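Local coordinates for protein translation elongation factor 1A (Methanosarcina mazei, PDB 3WND) that probably acts in protein synthesis as an elongation factor of the SelB/EF-Tu/aIF2 gamma type that binds cysteinyl-tRNA in its GTP-bound form, at residues Glu286-Pro298 with Ile318-Ser332. Sequence-based numbering, arbitrary orientation.
Sequences ECTVSKFTKKIEP and ILVDGNEVEEAKPGS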
loop_
_atom_site.group_PDB
_atom_site.type_symbol
_atom_site.label_atom_id
_atom_site.label_comp_id
_atom_site.label_asym_id
_atom_site.label_seq_id
_atom_site.Cartn_x
_atom_site.Cartn_y
_atom_site.Cartn_z
ATOM N N GLU A 286 14.817 -8.456 12.172
ATOM C CA GLU A 286 15.657 -9.311 11.337
ATOM C C GLU A 286 15.454 -8.689 9.928
ATOM O O GLU A 286 14.346 -8.684 9.403
ATOM C CB GLU A 286 15.150 -10.755 11.320
ATOM C CG GLU A 286 15.221 -11.486 12.672
ATOM C CD GLU A 286 16.241 -12.619 12.664
ATOM O OE1 GLU A 286 17.051 -12.692 11.701
ATOM O OE2 GLU A 286 16.219 -13.456 13.601
ATOM N N CYS A 287 16.522 -8.156 9.365
ATOM C CA CYS A 287 16.446 -7.293 8.168
ATOM C C CYS A 287 17.264 -7.885 7.052
ATOM O O CYS A 287 18.308 -8.578 7.268
ATOM C CB CYS A 287 17.058 -5.915 8.480
ATOM S SG CYS A 287 16.106 -4.973 9.693
ATOM N N THR A 288 16.819 -7.553 5.847
ATOM C CA THR A 288 17.500 -7.903 4.648
ATOM C C THR A 288 17.713 -6.538 3.997
ATOM O O THR A 288 16.727 -5.817 3.693
ATOM C CB THR A 288 16.618 -8.780 3.745
ATOM O OG1 THR A 288 16.458 -10.062 4.337
ATOM C CG2 THR A 288 17.344 -9.006 2.492
ATOM N N VAL A 289 18.983 -6.176 3.822
ATOM C CA VAL A 289 19.381 -4.869 3.255
ATOM C C VAL A 289 19.514 -4.879 1.736
ATOM O O VAL A 289 20.061 -5.788 1.145
ATOM C CB VAL A 289 20.757 -4.459 3.883
ATOM C CG1 VAL A 289 21.214 -3.057 3.407
ATOM C CG2 VAL A 289 20.735 -4.554 5.450
ATOM N N SER A 290 18.865 -3.883 1.124
ATOM C CA SER A 290 18.913 -3.716 -0.338
ATOM C C SER A 290 20.386 -3.711 -0.812
ATOM O O SER A 290 21.284 -3.114 -0.163
ATOM C CB SER A 290 18.405 -2.354 -0.636
ATOM O OG SER A 290 18.387 -2.090 -2.051
ATOM N N LYS A 291 20.583 -4.235 -2.025
ATOM C CA LYS A 291 21.906 -4.066 -2.633
ATOM C C LYS A 291 22.114 -2.600 -3.052
ATOM O O LYS A 291 23.247 -2.184 -3.344
ATOM C CB LYS A 291 21.973 -4.906 -3.906
ATOM C CG LYS A 291 22.088 -6.362 -3.577
ATOM C CD LYS A 291 22.053 -7.184 -4.837
ATOM C CE LYS A 291 21.779 -8.596 -4.384
ATOM N NZ LYS A 291 21.800 -9.435 -5.598
ATOM N N PHE A 292 21.031 -1.810 -3.161
ATOM C CA PHE A 292 21.117 -0.482 -3.719
ATOM C C PHE A 292 20.985 0.630 -2.670
ATOM O O PHE A 292 20.274 1.603 -2.864
ATOM C CB PHE A 292 20.103 -0.355 -4.867
ATOM C CG PHE A 292 20.492 -1.240 -6.046
ATOM C CD1 PHE A 292 21.478 -0.776 -6.925
ATOM C CD2 PHE A 292 20.023 -2.525 -6.152
ATOM C CE1 PHE A 292 21.945 -1.629 -7.930
ATOM C CE2 PHE A 292 20.476 -3.344 -7.141
ATOM C CZ PHE A 292 21.409 -2.926 -8.030
ATOM N N THR A 293 21.679 0.453 -1.569
ATOM C CA THR A 293 21.709 1.444 -0.530
ATOM C C THR A 293 23.143 1.561 0.052
ATOM O O THR A 293 24.057 0.901 -0.432
ATOM C CB THR A 293 20.645 1.140 0.583
ATOM O OG1 THR A 293 20.490 2.303 1.422
ATOM C CG2 THR A 293 21.059 -0.048 1.456
ATOM N N LYS A 294 23.291 2.390 1.070
ATOM C CA LYS A 294 24.603 2.661 1.786
ATOM C C LYS A 294 24.698 1.706 2.934
ATOM O O LYS A 294 23.651 1.351 3.522
ATOM C CB LYS A 294 24.567 4.132 2.382
ATOM C CG LYS A 294 25.084 5.310 1.574
ATOM C CD LYS A 294 26.562 5.276 1.189
ATOM C CE LYS A 294 27.351 6.571 1.435
ATOM N NZ LYS A 294 28.373 6.961 0.339
ATOM N N LYS A 295 25.909 1.296 3.295
ATOM C CA LYS A 295 26.052 0.488 4.489
ATOM C C LYS A 295 25.415 1.200 5.689
ATOM O O LYS A 295 25.489 2.434 5.834
ATOM C CB LYS A 295 27.550 0.183 4.779
ATOM C CG LYS A 295 28.374 1.361 5.240
ATOM C CD LYS A 295 29.923 1.040 5.184
ATOM C CE LYS A 295 30.600 1.612 6.391
ATOM N NZ LYS A 295 32.067 1.826 6.219
ATOM N N ILE A 296 24.758 0.401 6.521
ATOM C CA ILE A 296 24.078 0.892 7.726
ATOM C C ILE A 296 25.041 0.829 8.901
ATOM O O ILE A 296 25.749 -0.186 9.058
ATOM C CB ILE A 296 22.802 0.037 8.022
ATOM C CG1 ILE A 296 21.868 0.163 6.809
ATOM C CG2 ILE A 296 22.095 0.540 9.309
ATOM C CD1 ILE A 296 20.595 -0.621 7.010
ATOM N N GLU A 297 25.061 1.902 9.720
ATOM C CA GLU A 297 26.052 2.016 10.792
ATOM C C GLU A 297 25.298 2.346 12.053
ATOM O O GLU A 297 24.207 2.946 11.978
ATOM C CB GLU A 297 27.071 3.131 10.513
ATOM C CG GLU A 297 28.058 2.665 9.452
ATOM C CD GLU A 297 29.109 3.689 9.075
ATOM O OE1 GLU A 297 30.265 3.488 9.454
ATOM O OE2 GLU A 297 28.765 4.670 8.408
ATOM N N PRO A 298 25.857 1.931 13.217
ATOM C CA PRO A 298 25.258 2.326 14.523
ATOM C C PRO A 298 25.200 3.810 14.607
ATOM O O PRO A 298 26.035 4.523 13.978
ATOM C CB PRO A 298 26.205 1.741 15.623
ATOM C CG PRO A 298 27.193 0.923 14.895
ATOM C CD PRO A 298 27.059 1.094 13.368
ATOM N N ILE A 318 23.759 -3.288 15.728
ATOM C CA ILE A 318 23.696 -4.153 14.573
ATOM C C ILE A 318 24.336 -5.475 14.969
ATOM O O ILE A 318 25.459 -5.503 15.480
ATOM C CB ILE A 318 24.493 -3.557 13.346
ATOM C CG1 ILE A 318 24.040 -2.128 13.106
ATOM C CG2 ILE A 318 24.305 -4.484 12.141
ATOM C CD1 ILE A 318 24.735 -1.387 11.960
ATOM N N LEU A 319 23.591 -6.566 14.749
ATOM C CA LEU A 319 24.103 -7.917 14.954
ATOM C C LEU A 319 24.060 -8.754 13.702
ATOM O O LEU A 319 23.107 -8.677 12.893
ATOM C CB LEU A 319 23.341 -8.624 16.079
ATOM C CG LEU A 319 23.223 -7.774 17.360
ATOM C CD1 LEU A 319 21.867 -7.088 17.482
ATOM C CD2 LEU A 319 23.554 -8.523 18.673
ATOM N N VAL A 320 25.116 -9.558 13.540
ATOM C CA VAL A 320 25.140 -10.616 12.540
ATOM C C VAL A 320 25.532 -11.872 13.311
ATOM O O VAL A 320 26.561 -11.865 14.032
ATOM C CB VAL A 320 26.153 -10.301 11.466
ATOM C CG1 VAL A 320 26.042 -11.311 10.365
ATOM C CG2 VAL A 320 25.815 -8.992 10.817
ATOM N N ASP A 321 24.697 -12.902 13.228
ATOM C CA ASP A 321 24.881 -14.198 13.944
ATOM C C ASP A 321 24.978 -14.014 15.451
ATOM O O ASP A 321 25.838 -14.617 16.125
ATOM C CB ASP A 321 26.118 -14.958 13.469
ATOM C CG ASP A 321 26.140 -15.197 11.964
ATOM O OD1 ASP A 321 25.231 -14.898 11.244
ATOM O OD2 ASP A 321 27.197 -15.686 11.506
ATOM N N GLY A 322 24.088 -13.173 15.963
ATOM C CA GLY A 322 24.099 -12.738 17.332
ATOM C C GLY A 322 25.325 -11.985 17.821
ATOM O O GLY A 322 25.375 -11.611 19.003
ATOM N N ASN A 323 26.313 -11.769 16.947
ATOM C CA ASN A 323 27.504 -10.975 17.321
ATOM C C ASN A 323 27.446 -9.551 16.770
ATOM O O ASN A 323 27.149 -9.266 15.617
ATOM C CB ASN A 323 28.804 -11.687 16.911
ATOM C CG ASN A 323 28.755 -13.220 17.156
ATOM O OD1 ASN A 323 28.232 -13.688 18.177
ATOM N ND2 ASN A 323 29.300 -13.999 16.203
ATOM N N GLU A 324 27.725 -8.628 17.651
ATOM C CA GLU A 324 27.669 -7.208 17.332
ATOM C C GLU A 324 28.741 -6.828 16.337
ATOM O O GLU A 324 29.849 -7.289 16.431
ATOM C CB GLU A 324 27.787 -6.419 18.648
ATOM C CG GLU A 324 27.782 -4.938 18.511
ATOM C CD GLU A 324 27.827 -4.282 19.856
ATOM O OE1 GLU A 324 27.737 -5.027 20.871
ATOM O OE2 GLU A 324 27.955 -3.052 19.912
ATOM N N VAL A 325 28.347 -6.008 15.358
ATOM C CA VAL A 325 29.211 -5.543 14.284
ATOM C C VAL A 325 29.117 -4.045 14.093
ATOM O O VAL A 325 28.170 -3.383 14.570
ATOM C CB VAL A 325 28.838 -6.210 12.967
ATOM C CG1 VAL A 325 29.132 -7.676 13.054
ATOM C CG2 VAL A 325 27.337 -6.005 12.638
ATOM N N GLU A 326 30.091 -3.483 13.406
ATOM C CA GLU A 326 30.090 -2.045 13.208
ATOM C C GLU A 326 29.334 -1.555 11.971
ATOM O O GLU A 326 29.201 -0.298 11.780
ATOM C CB GLU A 326 31.530 -1.470 13.215
ATOM C CG GLU A 326 32.242 -1.550 14.566
ATOM C CD GLU A 326 31.360 -1.155 15.760
ATOM O OE1 GLU A 326 30.925 0.035 15.803
ATOM O OE2 GLU A 326 31.100 -2.021 16.666
ATOM N N GLU A 327 28.806 -2.494 11.145
ATOM C CA GLU A 327 28.127 -2.099 9.887
ATOM C C GLU A 327 27.280 -3.244 9.389
ATOM O O GLU A 327 27.556 -4.416 9.699
ATOM C CB GLU A 327 29.129 -1.681 8.772
ATOM C CG GLU A 327 30.128 -2.795 8.462
ATOM C CD GLU A 327 31.205 -2.409 7.528
ATOM O OE1 GLU A 327 31.773 -1.273 7.665
ATOM O OE2 GLU A 327 31.480 -3.296 6.675
ATOM N N ALA A 328 26.255 -2.895 8.571
ATOM C CA ALA A 328 25.570 -3.914 7.812
ATOM C C ALA A 328 25.724 -3.445 6.377
ATOM O O ALA A 328 25.193 -2.393 6.045
ATOM C CB ALA A 328 24.100 -3.982 8.229
ATOM N N LYS A 329 26.416 -4.237 5.547
ATOM C CA LYS A 329 26.683 -3.887 4.171
ATOM C C LYS A 329 25.402 -3.994 3.319
ATOM O O LYS A 329 24.477 -4.756 3.672
ATOM C CB LYS A 329 27.775 -4.814 3.543
ATOM C CG LYS A 329 29.184 -4.512 4.167
ATOM C CD LYS A 329 30.351 -5.213 3.467
ATOM C CE LYS A 329 30.234 -6.741 3.479
ATOM N NZ LYS A 329 31.124 -7.347 2.491
ATOM N N PRO A 330 25.354 -3.249 2.220
ATOM C CA PRO A 330 24.308 -3.444 1.266
ATOM C C PRO A 330 24.279 -4.922 0.912
ATOM O O PRO A 330 25.377 -5.576 0.720
ATOM C CB PRO A 330 24.768 -2.590 0.060
ATOM C CG PRO A 330 25.729 -1.581 0.657
ATOM C CD PRO A 330 26.387 -2.274 1.793
ATOM N N GLY A 331 23.039 -5.454 0.780
ATOM C CA GLY A 331 22.905 -6.807 0.267
ATOM C C GLY A 331 23.236 -7.868 1.301
ATOM O O GLY A 331 23.663 -8.939 0.962
ATOM N N SER A 332 23.140 -7.525 2.565
ATOM C CA SER A 332 23.396 -8.460 3.647
ATOM C C SER A 332 22.170 -8.629 4.510
ATOM O O SER A 332 21.205 -7.858 4.348
ATOM C CB SER A 332 24.562 -7.950 4.475
ATOM O OG SER A 332 24.159 -6.943 5.399
#
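Ile296 and Ala328 form a single antiparallel bridge, a hydrogen-bonded pair. Ile296 N donates to Ala328 O (2.9 Å), and Ala328 N returns the bond to Ile296 O. Buried apolar side chains surround the bridge, and this is the close-packed part of the contact. The small methyl of Ala328 lies beside Ile296 CB and, more distantly, Val289 CG2, and the end of Ile318 reaches the Ile296 carbonyl (CD1 to O, 3.3 Å) and Pro298 CD (CD1 to CD, 3.7 Å), crossing the proline at about a right angle.

Nearer strand 282-289, Val289 N donates to Ser332 O over 2.8 Å, almost straight at 170°. The type II turn 329-332 lies over this valine. With CG1 anti to the backbone N (chi1 -177°), that methyl faces Lys329 O and Pro330 CA, while CG2 lies by Ser332 O. A glycine in place of Val289 would probably open a gap beneath the turn and leave Ala328 CB without this apolar neighbour. Pro330 suits the second turn position, its ring reaching Thr293 O, and Gly331 takes the positive phi of the third; Gly331 N makes only weak bonds to Val289 O and Ser290 O. Ser332 OG reinforces the turn's weak backbone closure by donating to Lys329 O, on a lone pair.

The solvent side is looser. Lys295 and Glu327 pass obliquely, and their salt bridge, NZ to OE1, is long at 3.4 Å; long, flexible charged chains suit such an edge.

Behind the bridge, Ile296 packs on Val315 and Ala328 on Cys334. The contact thus joins the end of strand 282-289 and the loop after it to the loop leading into strand 333-340, at the edge of the antiparallel sheet of the C-terminal domain, consistent with the third-domain beta-barrel of SelB and EF-Tu relatives.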